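Local coordinates for protein PTHB1 (Homo sapiens, PDB 4YD8) that forms, as a seven-bladed beta-propeller domain, part of a BBSome subunit, the BBSome being thought to act as a coat complex that sorts membrane proteins to primary cilia, at residues A[21-25]-A[352-356]; A[204-210]-A[239-245]; A[69-75]-A[123-127]; A[343-349]-A[360-364]. One frame throughout, in Å; residues are numbered along the deposited sequence.

Contact 1: A[21-25]-A[352-356]; sequences KEEFD and LSDDG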
loop_
_atom_site.group_PDB
_atom_site.type_symbol
_atom_site.label_atom_id
_atom_site.label_comp_id
_atom_site.label_asym_id
_atom_site.label_seq_id
_atom_site.Cartn_x
_atom_site.Cartn_y
_atom_site.Cartn_z
ATOM N N LYS A 21 0.532 1.572 -22.827
ATOM C CA LYS A 21 -0.483 0.554 -22.555
ATOM C C LYS A 21 0.001 -0.462 -21.523
ATOM O O LYS A 21 -0.211 -1.662 -21.668
ATOM C CB LYS A 21 -0.898 -0.160 -23.846
ATOM C CG LYS A 21 -1.259 0.771 -25.003
ATOM C CD LYS A 21 -2.078 1.973 -24.540
ATOM C CE LYS A 21 -2.479 2.867 -25.712
ATOM N NZ LYS A 21 -1.939 4.253 -25.559
ATOM N N GLU A 22 0.656 0.031 -20.478
ATOM C CA GLU A 22 1.014 -0.806 -19.346
ATOM C C GLU A 22 -0.192 -0.952 -18.417
ATOM O O GLU A 22 -1.124 -0.158 -18.469
ATOM C CB GLU A 22 2.228 -0.220 -18.605
ATOM C CG GLU A 22 3.467 -0.124 -19.508
ATOM C CD GLU A 22 4.747 0.217 -18.763
ATOM O OE1 GLU A 22 4.817 -0.004 -17.536
ATOM O OE2 GLU A 22 5.700 0.680 -19.420
ATOM N N GLU A 23 -0.168 -1.984 -17.582
ATOM C CA GLU A 23 -1.253 -2.306 -16.660
ATOM C C GLU A 23 -0.717 -2.364 -15.235
ATOM O O GLU A 23 0.439 -2.729 -14.984
ATOM C CB GLU A 23 -1.933 -3.638 -17.038
ATOM C CG GLU A 23 -2.454 -3.680 -18.467
ATOM C CD GLU A 23 -2.826 -5.081 -18.935
ATOM O OE1 GLU A 23 -2.572 -6.060 -18.199
ATOM O OE2 GLU A 23 -3.381 -5.199 -20.046
ATOM N N PHE A 24 -1.571 -1.967 -14.301
ATOM C CA PHE A 24 -1.210 -1.813 -12.902
ATOM C C PHE A 24 -2.372 -2.261 -12.042
ATOM O O PHE A 24 -3.506 -2.296 -12.510
ATOM C CB PHE A 24 -0.890 -0.349 -12.587
ATOM C CG PHE A 24 0.160 0.246 -13.475
ATOM C CD1 PHE A 24 -0.153 0.679 -14.760
ATOM C CD2 PHE A 24 1.451 0.397 -13.019
ATOM C CE1 PHE A 24 0.824 1.214 -15.575
ATOM C CE2 PHE A 24 2.424 0.943 -13.829
ATOM C CZ PHE A 24 2.107 1.344 -15.110
ATOM N N ASP A 25 -2.120 -2.594 -10.785
ATOM C CA ASP A 25 -3.227 -2.862 -9.870
ATOM C C ASP A 25 -2.862 -2.355 -8.487
ATOM O O ASP A 25 -1.816 -1.725 -8.310
ATOM C CB ASP A 25 -3.562 -4.357 -9.826
ATOM C CG ASP A 25 -5.032 -4.629 -9.527
ATOM O OD1 ASP A 25 -5.721 -3.756 -8.946
ATOM O OD2 ASP A 25 -5.500 -5.734 -9.875
ATOM N N LEU A 352 -3.193 6.323 -8.942
ATOM C CA LEU A 352 -2.735 5.523 -10.067
ATOM C C LEU A 352 -3.905 4.740 -10.659
ATOM O O LEU A 352 -4.641 4.070 -9.924
ATOM C CB LEU A 352 -1.632 4.554 -9.623
ATOM C CG LEU A 352 -1.128 3.562 -10.680
ATOM C CD1 LEU A 352 -0.379 4.284 -11.802
ATOM C CD2 LEU A 352 -0.243 2.527 -10.021
ATOM N N SER A 353 -4.073 4.820 -11.978
ATOM C CA SER A 353 -5.129 4.066 -12.670
ATOM C C SER A 353 -4.574 2.741 -13.208
ATOM O O SER A 353 -3.354 2.538 -13.236
ATOM C CB SER A 353 -5.725 4.892 -13.813
ATOM O OG SER A 353 -4.805 5.012 -14.881
ATOM N N ASP A 354 -5.441 1.836 -13.655
ATOM C CA ASP A 354 -4.929 0.528 -14.051
ATOM C C ASP A 354 -4.236 0.562 -15.410
ATOM O O ASP A 354 -3.611 -0.417 -15.809
ATOM C CB ASP A 354 -6.032 -0.550 -14.029
ATOM C CG ASP A 354 -7.122 -0.351 -15.078
ATOM O OD1 ASP A 354 -7.003 0.508 -15.975
ATOM O OD2 ASP A 354 -8.115 -1.111 -15.009
ATOM N N ASP A 355 -4.322 1.688 -16.115
ATOM C CA ASP A 355 -3.591 1.803 -17.369
ATOM C C ASP A 355 -2.465 2.838 -17.273
ATOM O O ASP A 355 -1.902 3.268 -18.282
ATOM C CB ASP A 355 -4.550 2.128 -18.521
ATOM C CG ASP A 355 -5.256 3.456 -18.343
ATOM O OD1 ASP A 355 -5.220 4.023 -17.231
ATOM O OD2 ASP A 355 -5.859 3.930 -19.324
ATOM N N GLY A 356 -2.119 3.224 -16.054
ATOM C CA GLY A 356 -0.889 3.965 -15.853
ATOM C C GLY A 356 -0.988 5.473 -15.811
ATOM O O GLY A 356 0.023 6.152 -15.955
HETATM O O HOH W 1 0.431 2.891 -19.842
#
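Asp354 O takes two donors from the segment 21-25. Phe24 N gives it a hydrogen bond of 3.0 Å, bent to 140° at the hydrogen, that reaches the oxygen from above the carbonyl plane. Glu23 CA approaches the same Asp354 O to 3.1 Å in a CA-H...O contact, and a similar contact runs between Asp355 CA and Glu22 O, so two extended residues are laid along the backbone of a turn. The turn is type I, from Ser353 to Gly356, and Ser353 OG braces it through a 2.6 Å hydrogen bond to Asp355 OD1. Beneath it sits the Phe24 ring. With CG beside the backbone N (chi1 -55°), the ring has Asp354 O at its edge and Leu352 CD1 over one face, while Phe24 CE1 comes within 3.3 Å of Gly356 CA. Any side chain on Gly356 would collide with this ring atom, and the backbone angles there independently call for glycine. Phe24 CB also meets Leu352 CD2 at 3.9 Å. With an alanine at Phe24, the turn would probably lose its hydrophobic underside, leaving a gap between Gly356 and Leu352. A water accepts from Glu22 N at 2.9 Å and lies close to Asp355 O, extending the seam, whereas the Glu22 carboxylate turns elsewhere, to Arg54 and Ser48. The contact sets the loop between strands 8-17 and 29-32 against the tip of the hairpin 348-353/357-362; Val46 of strand 43-47 packs on both Phe24 and Leu352, and Val335 of strand 334-342 lies beside Asp354.

Contact 2: A[204-210]-A[239-245]; sequences QQVESYK and VDWTLNI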
loop_
_atom_site.group_PDB
_atom_site.type_symbol
_atom_site.label_atom_id
_atom_site.label_comp_id
_atom_site.label_asym_id
_atom_site.label_seq_id
_atom_site.Cartn_x
_atom_site.Cartn_y
_atom_site.Cartn_z
ATOM N N GLN A 204 -15.648 -15.253 2.978
ATOM C CA GLN A 204 -16.016 -13.920 3.468
ATOM C C GLN A 204 -15.764 -13.742 4.969
ATOM O O GLN A 204 -16.456 -12.980 5.650
ATOM C CB GLN A 204 -17.483 -13.625 3.101
ATOM C CG GLN A 204 -17.759 -13.838 1.596
ATOM C CD GLN A 204 -19.195 -13.600 1.160
ATOM O OE1 GLN A 204 -20.154 -13.864 1.897
ATOM N NE2 GLN A 204 -19.354 -13.133 -0.070
ATOM N N GLN A 205 -14.743 -14.432 5.463
ATOM C CA GLN A 205 -14.298 -14.310 6.846
ATOM C C GLN A 205 -13.035 -13.470 6.949
ATOM O O GLN A 205 -12.014 -13.809 6.344
ATOM C CB GLN A 205 -13.997 -15.686 7.440
ATOM C CG GLN A 205 -15.139 -16.658 7.377
ATOM C CD GLN A 205 -15.796 -16.833 8.722
ATOM O OE1 GLN A 205 -16.764 -16.146 9.047
ATOM N NE2 GLN A 205 -15.262 -17.750 9.525
ATOM N N VAL A 206 -13.090 -12.394 7.726
ATOM C CA VAL A 206 -11.871 -11.729 8.153
ATOM C C VAL A 206 -11.204 -12.621 9.196
ATOM O O VAL A 206 -11.842 -13.032 10.148
ATOM C CB VAL A 206 -12.137 -10.336 8.755
ATOM C CG1 VAL A 206 -10.820 -9.673 9.154
ATOM C CG2 VAL A 206 -12.859 -9.448 7.745
ATOM N N GLU A 207 -9.925 -12.921 9.009
ATOM C CA GLU A 207 -9.216 -13.839 9.894
ATOM C C GLU A 207 -7.936 -13.224 10.425
ATOM O O GLU A 207 -7.222 -12.545 9.691
ATOM C CB GLU A 207 -8.889 -15.135 9.153
ATOM C CG GLU A 207 -10.093 -15.780 8.519
ATOM C CD GLU A 207 -9.763 -17.078 7.829
ATOM O OE1 GLU A 207 -8.586 -17.271 7.456
ATOM O OE2 GLU A 207 -10.682 -17.917 7.670
ATOM N N SER A 208 -7.654 -13.464 11.701
ATOM C CA SER A 208 -6.443 -12.953 12.322
ATOM C C SER A 208 -5.634 -14.125 12.869
ATOM O O SER A 208 -6.152 -14.932 13.634
ATOM C CB SER A 208 -6.775 -11.971 13.445
ATOM O OG SER A 208 -5.605 -11.464 14.069
ATOM N N TYR A 209 -4.367 -14.199 12.473
ATOM C CA TYR A 209 -3.463 -15.255 12.923
ATOM C C TYR A 209 -2.284 -14.674 13.694
ATOM O O TYR A 209 -1.552 -13.848 13.162
ATOM C CB TYR A 209 -2.923 -16.049 11.732
ATOM C CG TYR A 209 -3.977 -16.778 10.949
ATOM C CD1 TYR A 209 -4.619 -16.166 9.880
ATOM C CD2 TYR A 209 -4.337 -18.084 11.279
ATOM C CE1 TYR A 209 -5.595 -16.827 9.154
ATOM C CE2 TYR A 209 -5.321 -18.758 10.556
ATOM C CZ TYR A 209 -5.945 -18.116 9.493
ATOM O OH TYR A 209 -6.919 -18.755 8.755
ATOM N N LYS A 210 -2.088 -15.119 14.930
ATOM C CA LYS A 210 -0.944 -14.688 15.727
ATOM C C LYS A 210 0.365 -15.155 15.108
ATOM O O LYS A 210 0.491 -16.320 14.709
ATOM C CB LYS A 210 -1.051 -15.213 17.160
ATOM C CG LYS A 210 -2.246 -14.687 17.935
ATOM C CD LYS A 210 -1.835 -14.195 19.319
ATOM C CE LYS A 210 -1.433 -12.715 19.304
ATOM N NZ LYS A 210 -0.123 -12.416 18.635
ATOM N N VAL A 239 -6.756 -20.198 13.806
ATOM C CA VAL A 239 -7.062 -18.779 13.709
ATOM C C VAL A 239 -7.225 -18.220 15.127
ATOM O O VAL A 239 -7.625 -18.945 16.038
ATOM C CB VAL A 239 -8.330 -18.555 12.858
ATOM C CG1 VAL A 239 -9.587 -18.860 13.664
ATOM C CG2 VAL A 239 -8.367 -17.163 12.316
ATOM N N ASP A 240 -6.874 -16.955 15.325
ATOM C CA ASP A 240 -7.048 -16.315 16.627
ATOM C C ASP A 240 -8.491 -15.837 16.785
ATOM O O ASP A 240 -9.169 -16.146 17.773
ATOM C CB ASP A 240 -6.072 -15.142 16.786
ATOM C CG ASP A 240 -5.988 -14.643 18.216
ATOM O OD1 ASP A 240 -5.975 -15.483 19.136
ATOM O OD2 ASP A 240 -5.924 -13.414 18.420
ATOM N N TRP A 241 -8.961 -15.082 15.798
ATOM C CA TRP A 241 -10.371 -14.736 15.727
ATOM C C TRP A 241 -10.815 -14.615 14.273
ATOM O O TRP A 241 -10.001 -14.499 13.368
ATOM C CB TRP A 241 -10.672 -13.431 16.497
ATOM C CG TRP A 241 -9.877 -12.193 16.098
ATOM C CD1 TRP A 241 -8.822 -11.643 16.775
ATOM C CD2 TRP A 241 -10.113 -11.336 14.968
ATOM N NE1 TRP A 241 -8.380 -10.518 16.129
ATOM C CE2 TRP A 241 -9.159 -10.301 15.025
ATOM C CE3 TRP A 241 -11.029 -11.351 13.912
ATOM C CZ2 TRP A 241 -9.082 -9.297 14.059
ATOM C CZ3 TRP A 241 -10.961 -10.350 12.956
ATOM C CH2 TRP A 241 -9.991 -9.332 13.038
ATOM N N THR A 242 -12.124 -14.657 14.067
ATOM C CA THR A 242 -12.675 -14.534 12.732
ATOM C C THR A 242 -13.952 -13.686 12.785
ATOM O O THR A 242 -14.622 -13.617 13.817
ATOM C CB THR A 242 -12.941 -15.936 12.115
ATOM O OG1 THR A 242 -13.201 -15.819 10.712
ATOM C CG2 THR A 242 -14.100 -16.637 12.811
ATOM N N LEU A 243 -14.255 -13.009 11.680
ATOM C CA LEU A 243 -15.456 -12.176 11.583
ATOM C C LEU A 243 -16.062 -12.372 10.201
ATOM O O LEU A 243 -15.409 -12.125 9.186
ATOM C CB LEU A 243 -15.141 -10.687 11.820
ATOM C CG LEU A 243 -16.328 -9.723 11.661
ATOM C CD1 LEU A 243 -17.307 -9.837 12.827
ATOM C CD2 LEU A 243 -15.873 -8.278 11.484
ATOM N N ASN A 244 -17.307 -12.827 10.143
ATOM C CA ASN A 244 -17.952 -12.918 8.847
ATOM C C ASN A 244 -18.506 -11.571 8.440
ATOM O O ASN A 244 -19.378 -11.032 9.119
ATOM C CB ASN A 244 -19.071 -13.953 8.842
ATOM C CG ASN A 244 -19.499 -14.307 7.437
ATOM O OD1 ASN A 244 -20.059 -13.479 6.726
ATOM N ND2 ASN A 244 -19.198 -15.527 7.015
ATOM N N ILE A 245 -18.009 -11.028 7.330
ATOM C CA ILE A 245 -18.474 -9.725 6.860
ATOM C C ILE A 245 -19.473 -9.824 5.707
ATOM O O ILE A 245 -19.937 -8.804 5.188
ATOM C CB ILE A 245 -17.299 -8.843 6.416
ATOM C CG1 ILE A 245 -16.456 -9.562 5.360
ATOM C CG2 ILE A 245 -16.428 -8.501 7.615
ATOM C CD1 ILE A 245 -15.459 -8.651 4.670
HETATM O O HOH W 2 -20.630 -15.141 4.446
HETATM O O HOH W 3 -12.858 -18.258 9.287
HETATM O O HOH W 4 -4.934 -11.871 16.620
#
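Val206 and Leu243 pair in both directions through their backbones, Val206 N to Leu243 O (2.8 Å) and Leu243 N back to Val206 O, as a hydrogen-bonded pair of antiparallel strands 165° apart. Towards one end Ile245 N bonds to Gln204 O; towards the other, Ser208 N binds Trp241 O and Asp240 N binds Ser208 O at 2.7 Å. Asp240 and Trp241 thus both face Ser208, a classic beta bulge.

Apolar and aromatic contacts follow. On the face of Val206, Ser208 and Trp241, the tryptophan's chi1 of 56° swings the indole across the neighbouring strand, where Ser208 CB stands over the five-membered ring, 3.5 Å from its centroid, in a CH-pi contact. Val206 CG1 meets Trp241 CZ3 at 3.9 Å, and its other methyl rests on Ile245. Were Trp241 an alanine, Ser208 CB and Val206 CG1 would probably lose their aromatic cover, and the Asp277 carbonyl its weak bond. Beyond the bulge, Val239 CG2 lies over a face of the Tyr209 ring.

Among polar side chains, Asn244 ND2 reaches Gln205 OE1 at 3.2 Å, the two amide planes 51° apart, and the hydroxyl of Tyr209 drops onto Glu207 OE1 (2.6 Å) from above the carboxylate plane. One water links Gln204 OE1 to Asn244 OD1; another gathers Gln205 NE2, Glu207 OE2 and Thr242 OG1.

The Val206, Trp241 and Leu243 face is therefore mainly apolar and packs on Leu275, with Ser208 OG tied by a third water to Asp240 OD2 at its end, while that of Gln205, Glu207, Thr242 and Asn244 is mainly polar.

Contact 3: A[69-75]-A[123-127]; sequences AEDLLLE and NQCQM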
loop_
_atom_site.group_PDB
_atom_site.type_symbol
_atom_site.label_atom_id
_atom_site.label_comp_id
_atom_site.label_asym_id
_atom_site.label_seq_id
_atom_site.Cartn_x
_atom_site.Cartn_y
_atom_site.Cartn_z
ATOM N N ALA A 69 15.578 19.719 -13.347
ATOM C CA ALA A 69 15.850 18.286 -13.237
ATOM C C ALA A 69 14.580 17.501 -13.542
ATOM O O ALA A 69 13.474 17.959 -13.258
ATOM C CB ALA A 69 16.380 17.937 -11.852
ATOM N N GLU A 70 14.746 16.326 -14.137
ATOM C CA GLU A 70 13.616 15.485 -14.495
ATOM C C GLU A 70 12.853 15.028 -13.260
ATOM O O GLU A 70 13.431 14.865 -12.187
ATOM C CB GLU A 70 14.088 14.266 -15.294
ATOM C CG GLU A 70 14.586 14.597 -16.698
ATOM C CD GLU A 70 13.520 15.262 -17.547
ATOM O OE1 GLU A 70 12.501 14.605 -17.849
ATOM O OE2 GLU A 70 13.697 16.444 -17.907
ATOM N N ASP A 71 11.553 14.830 -13.423
ATOM C CA ASP A 71 10.693 14.291 -12.375
ATOM C C ASP A 71 11.031 12.815 -12.173
ATOM O O ASP A 71 10.891 12.268 -11.086
ATOM C CB ASP A 71 9.206 14.428 -12.741
ATOM C CG ASP A 71 8.741 15.883 -12.891
ATOM O OD1 ASP A 71 8.758 16.646 -11.901
ATOM O OD2 ASP A 71 8.322 16.250 -14.011
ATOM N N LEU A 72 11.445 12.171 -13.254
ATOM C CA LEU A 72 11.758 10.745 -13.209
ATOM C C LEU A 72 13.177 10.548 -12.681
ATOM O O LEU A 72 14.145 10.928 -13.334
ATOM C CB LEU A 72 11.609 10.114 -14.597
ATOM C CG LEU A 72 11.923 8.622 -14.693
ATOM C CD1 LEU A 72 10.848 7.816 -13.984
ATOM C CD2 LEU A 72 12.044 8.213 -16.154
ATOM N N LEU A 73 13.297 9.963 -11.497
ATOM C CA LEU A 73 14.611 9.733 -10.905
ATOM C C LEU A 73 15.242 8.463 -11.447
ATOM O O LEU A 73 16.448 8.384 -11.607
ATOM C CB LEU A 73 14.507 9.638 -9.388
ATOM C CG LEU A 73 13.950 10.865 -8.664
ATOM C CD1 LEU A 73 13.992 10.627 -7.166
ATOM C CD2 LEU A 73 14.713 12.126 -9.043
ATOM N N LEU A 74 14.409 7.467 -11.718
ATOM C CA LEU A 74 14.919 6.175 -12.112
ATOM C C LEU A 74 13.852 5.379 -12.827
ATOM O O LEU A 74 12.690 5.376 -12.425
ATOM C CB LEU A 74 15.416 5.400 -10.892
ATOM C CG LEU A 74 15.972 3.989 -11.143
ATOM C CD1 LEU A 74 17.281 3.816 -10.411
ATOM C CD2 LEU A 74 14.992 2.930 -10.688
ATOM N N GLU A 75 14.269 4.703 -13.887
ATOM C CA GLU A 75 13.426 3.742 -14.568
ATOM C C GLU A 75 14.292 2.535 -14.884
ATOM O O GLU A 75 15.361 2.685 -15.455
ATOM C CB GLU A 75 12.832 4.341 -15.848
ATOM C CG GLU A 75 12.028 3.346 -16.674
ATOM C CD GLU A 75 11.483 3.956 -17.950
ATOM O OE1 GLU A 75 10.408 4.596 -17.903
ATOM O OE2 GLU A 75 12.134 3.791 -19.001
ATOM N N ASN A 123 19.123 8.036 -15.446
ATOM C CA ASN A 123 18.770 7.925 -14.039
ATOM C C ASN A 123 19.545 8.922 -13.186
ATOM O O ASN A 123 20.688 9.241 -13.487
ATOM C CB ASN A 123 19.031 6.501 -13.546
ATOM C CG ASN A 123 18.197 5.463 -14.280
ATOM O OD1 ASN A 123 17.074 5.737 -14.728
ATOM N ND2 ASN A 123 18.742 4.254 -14.400
ATOM N N GLN A 124 18.919 9.411 -12.122
ATOM C CA GLN A 124 19.544 10.398 -11.251
ATOM C C GLN A 124 20.007 9.786 -9.933
ATOM O O GLN A 124 20.529 10.475 -9.057
ATOM C CB GLN A 124 18.569 11.548 -10.983
ATOM C CG GLN A 124 17.963 12.124 -12.239
ATOM C CD GLN A 124 17.047 13.288 -11.947
ATOM O OE1 GLN A 124 17.431 14.241 -11.272
ATOM N NE2 GLN A 124 15.822 13.207 -12.436
ATOM N N CYS A 125 19.806 8.484 -9.800
ATOM C CA CYS A 125 20.225 7.756 -8.620
ATOM C C CYS A 125 20.574 6.346 -9.052
ATOM O O CYS A 125 20.368 5.980 -10.208
ATOM C CB CYS A 125 19.123 7.733 -7.564
ATOM S SG CYS A 125 17.567 6.939 -8.124
ATOM N N GLN A 126 21.103 5.549 -8.137
ATOM C CA GLN A 126 21.325 4.141 -8.454
ATOM C C GLN A 126 20.374 3.294 -7.625
ATOM O O GLN A 126 19.875 3.732 -6.588
ATOM C CB GLN A 126 22.777 3.733 -8.202
ATOM C CG GLN A 126 23.175 3.801 -6.750
ATOM C CD GLN A 126 24.626 3.438 -6.520
ATOM O OE1 GLN A 126 25.464 3.592 -7.411
ATOM N NE2 GLN A 126 24.933 2.953 -5.314
HETATM N N MSE A 127 20.097 2.092 -8.116
HETATM C CA MSE A 127 19.307 1.117 -7.394
HETATM C C MSE A 127 20.066 -0.191 -7.428
HETATM O O MSE A 127 20.206 -0.781 -8.489
HETATM C CB MSE A 127 17.931 0.956 -8.030
HETATM C CG MSE A 127 17.008 0.065 -7.241
HETATM SE SE MSE A 127 15.188 0.149 -7.925
HETATM C CE MSE A 127 15.201 -1.512 -8.947
#
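Leu73 and Leu74 form a classic beta bulge opposite Ile55 on the outermost strand of one four-stranded propeller blade, and there they receive the chain from Asn123 to Met127 that leads into the outer strand of the following blade. Leu73 O accepts the nearly straight bond from Gln124 N, 2.7 Å long and 174° at the hydrogen. The extended Gln124 side chain then reaches back along the loop, where its NE2 spends one hydrogen on Glu70 O (2.9 Å), lying in the amide plane, and the other on Leu72 O (3.0 Å). Leu73 CD2 meets this same amide nitrogen and carbon, its side chain crossing Gln124 at about a right angle. On the far side of the bulge Asn123 OD1 accepts from Glu75 N at 3.1 Å, the donor standing above the amide plane. Leu74 turns instead to apolar partners: its CB touches Cys125 SG at 3.8 Å, CD1 touches CB, and CD2 touches SE, of Met127, a selenomethionine. Glu75 itself pairs with Arg54. Two side-chain amides thus supply hydrogen-bond partners to Glu70 O, Leu72 O and Glu75 N on the blade's outermost strand and the loop before it, while Leu74 adds apolar packing on Cys125 and Met127.

Contact 4: A[343-349]-A[360-364]; sequences HDLKGVI and CSYLG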
loop_
_atom_site.group_PDB
_atom_site.type_symbol
_atom_site.label_atom_id
_atom_site.label_comp_id
_atom_site.label_asym_id
_atom_site.label_seq_id
_atom_site.Cartn_x
_atom_site.Cartn_y
_atom_site.Cartn_z
ATOM N N HIS A 343 6.748 17.832 -2.928
ATOM C CA HIS A 343 6.867 19.263 -3.212
ATOM C C HIS A 343 6.912 20.053 -1.899
ATOM O O HIS A 343 6.422 21.183 -1.811
ATOM C CB HIS A 343 5.703 19.714 -4.117
ATOM C CG HIS A 343 5.800 21.136 -4.587
ATOM N ND1 HIS A 343 6.973 21.694 -5.053
ATOM C CD2 HIS A 343 4.862 22.113 -4.669
ATOM C CE1 HIS A 343 6.754 22.952 -5.397
ATOM N NE2 HIS A 343 5.484 23.230 -5.175
ATOM N N ASP A 344 7.493 19.423 -0.878
ATOM C CA ASP A 344 7.667 20.006 0.452
ATOM C C ASP A 344 6.356 20.358 1.133
ATOM O O ASP A 344 6.315 21.235 1.997
ATOM C CB ASP A 344 8.553 21.251 0.378
ATOM C CG ASP A 344 9.882 20.967 -0.286
ATOM O OD1 ASP A 344 10.531 19.963 0.082
ATOM O OD2 ASP A 344 10.269 21.737 -1.190
ATOM N N LEU A 345 5.299 19.658 0.742
ATOM C CA LEU A 345 3.956 19.849 1.274
ATOM C C LEU A 345 3.419 18.539 1.803
ATOM O O LEU A 345 3.641 17.497 1.191
ATOM C CB LEU A 345 3.025 20.385 0.181
ATOM C CG LEU A 345 3.399 21.773 -0.322
ATOM C CD1 LEU A 345 2.727 22.059 -1.649
ATOM C CD2 LEU A 345 3.013 22.801 0.709
ATOM N N LYS A 346 2.714 18.573 2.929
ATOM C CA LYS A 346 2.099 17.347 3.437
ATOM C C LYS A 346 0.696 17.169 2.848
ATOM O O LYS A 346 0.121 18.111 2.294
ATOM C CB LYS A 346 2.035 17.350 4.967
ATOM C CG LYS A 346 3.383 17.474 5.671
ATOM C CD LYS A 346 3.280 16.985 7.111
ATOM C CE LYS A 346 4.623 17.015 7.823
ATOM N NZ LYS A 346 5.103 18.406 8.051
ATOM N N GLY A 347 0.163 15.960 2.961
ATOM C CA GLY A 347 -1.197 15.684 2.524
ATOM C C GLY A 347 -1.435 15.757 1.025
ATOM O O GLY A 347 -2.545 16.054 0.589
ATOM N N VAL A 348 -0.403 15.479 0.233
ATOM C CA VAL A 348 -0.569 15.397 -1.214
ATOM C C VAL A 348 -1.167 14.043 -1.596
ATOM O O VAL A 348 -0.702 13.008 -1.141
ATOM C CB VAL A 348 0.765 15.610 -1.957
ATOM C CG1 VAL A 348 0.627 15.229 -3.440
ATOM C CG2 VAL A 348 1.243 17.063 -1.807
ATOM N N ILE A 349 -2.205 14.063 -2.422
ATOM C CA ILE A 349 -2.860 12.841 -2.891
ATOM C C ILE A 349 -2.196 12.349 -4.163
ATOM O O ILE A 349 -1.996 13.124 -5.099
ATOM C CB ILE A 349 -4.361 13.063 -3.185
ATOM C CG1 ILE A 349 -5.119 13.456 -1.922
ATOM C CG2 ILE A 349 -5.010 11.801 -3.792
ATOM C CD1 ILE A 349 -6.585 13.748 -2.210
ATOM N N CYS A 360 -0.754 13.726 -9.169
ATOM C CA CYS A 360 -0.653 14.322 -7.834
ATOM C C CYS A 360 -1.636 15.466 -7.726
ATOM O O CYS A 360 -1.746 16.280 -8.651
ATOM C CB CYS A 360 0.759 14.860 -7.551
ATOM S SG CYS A 360 2.063 13.624 -7.610
ATOM N N SER A 361 -2.330 15.545 -6.598
ATOM C CA SER A 361 -3.266 16.640 -6.367
ATOM C C SER A 361 -3.267 17.069 -4.905
ATOM O O SER A 361 -2.749 16.362 -4.031
ATOM C CB SER A 361 -4.677 16.239 -6.799
ATOM O OG SER A 361 -5.099 15.088 -6.103
ATOM N N TYR A 362 -3.829 18.249 -4.654
ATOM C CA TYR A 362 -3.966 18.767 -3.309
ATOM C C TYR A 362 -5.385 18.530 -2.803
ATOM O O TYR A 362 -6.338 18.437 -3.584
ATOM C CB TYR A 362 -3.660 20.262 -3.251
ATOM C CG TYR A 362 -2.293 20.694 -3.735
ATOM C CD1 TYR A 362 -1.131 20.292 -3.077
ATOM C CD2 TYR A 362 -2.166 21.567 -4.805
ATOM C CE1 TYR A 362 0.121 20.722 -3.510
ATOM C CE2 TYR A 362 -0.926 22.013 -5.235
ATOM C CZ TYR A 362 0.212 21.589 -4.588
ATOM O OH TYR A 362 1.437 22.045 -5.028
ATOM N N LEU A 363 -5.526 18.411 -1.496
ATOM C CA LEU A 363 -6.852 18.277 -0.912
ATOM C C LEU A 363 -7.705 19.522 -1.175
ATOM O O LEU A 363 -7.204 20.547 -1.661
ATOM C CB LEU A 363 -6.714 17.989 0.579
ATOM C CG LEU A 363 -6.121 16.587 0.770
ATOM C CD1 LEU A 363 -5.353 16.489 2.063
ATOM C CD2 LEU A 363 -7.225 15.558 0.741
ATOM N N GLY A 364 -9.002 19.420 -0.893
ATOM C CA GLY A 364 -9.907 20.541 -1.045
ATOM C C GLY A 364 -9.409 21.739 -0.262
ATOM O O GLY A 364 -8.693 21.594 0.733
HETATM O O HOH W 5 -4.273 12.724 -7.411
#
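Ile349 and Ser361 make the close part of this contact. Their backbones bond both ways, Ile349 N to Ser361 O and Ser361 N to Ile349 O, each at 2.9 Å, as an antiparallel hydrogen-bonded pair. Ile349 O is approached further by Cys360 CA in a CA-H...O contact of 3.3 Å. Beside the pair, Ile349 CD1 butts against Leu363 CD2 at 3.5 Å, the two side chains crossing at about a right angle, while the other Leu363 methyl, CD1, comes to 3.2 Å from Gly347 O. Gly347 takes positive phi in a G1 beta bulge with Val348, both facing Gly340, and a side chain there would press on that same methyl. Val348 CG1 lies against Cys360 CB.

Towards the more exposed side, the two segments meet only through a few contacts on the Tyr362 ring. A chi1 of -58°, CG opposite the carbonyl carbon, carries this ring back over the segment 343-349, where Val348 CG2 and the exposed Leu345 CD1 both meet Tyr362 CE1, the latter at 3.5 Å. Farther out, Tyr362 OH reaches the edge of the His343 imidazole, 3.4 Å from CD2, a carbon. Trp13 of strand 8-17 stacks on Tyr362 and also meets the His343 ring. The hairpin is accordingly held by the paired backbone bonds of Ile349 and Ser361 and by packing of Ile349 on Leu363 and Val348 on Cys360, whereas its outer corner depends on aromatic and methyl contacts.

Contacts 1 and 4 share strand 348-353, gripping it at successive stretches with centres about 21 Å apart, in the blade that strand 8-17 from the chain's start completes, the closure familiar from beta-propellers. Contact 1 spans 327 residues and encloses contacts 2 and 3 along the chain. Contact 3 lies near it, nearest atoms about 6 Å apart, and Arg54 joins them by pairing with both Glu22 and Glu75. Contact 2 sits across the propeller, its centre about 42 Å from that of contact 3 and about 35 Å from that of contact 4. All four lie away from Gly145, which is critical for stability; they are structural contacts within and between blades.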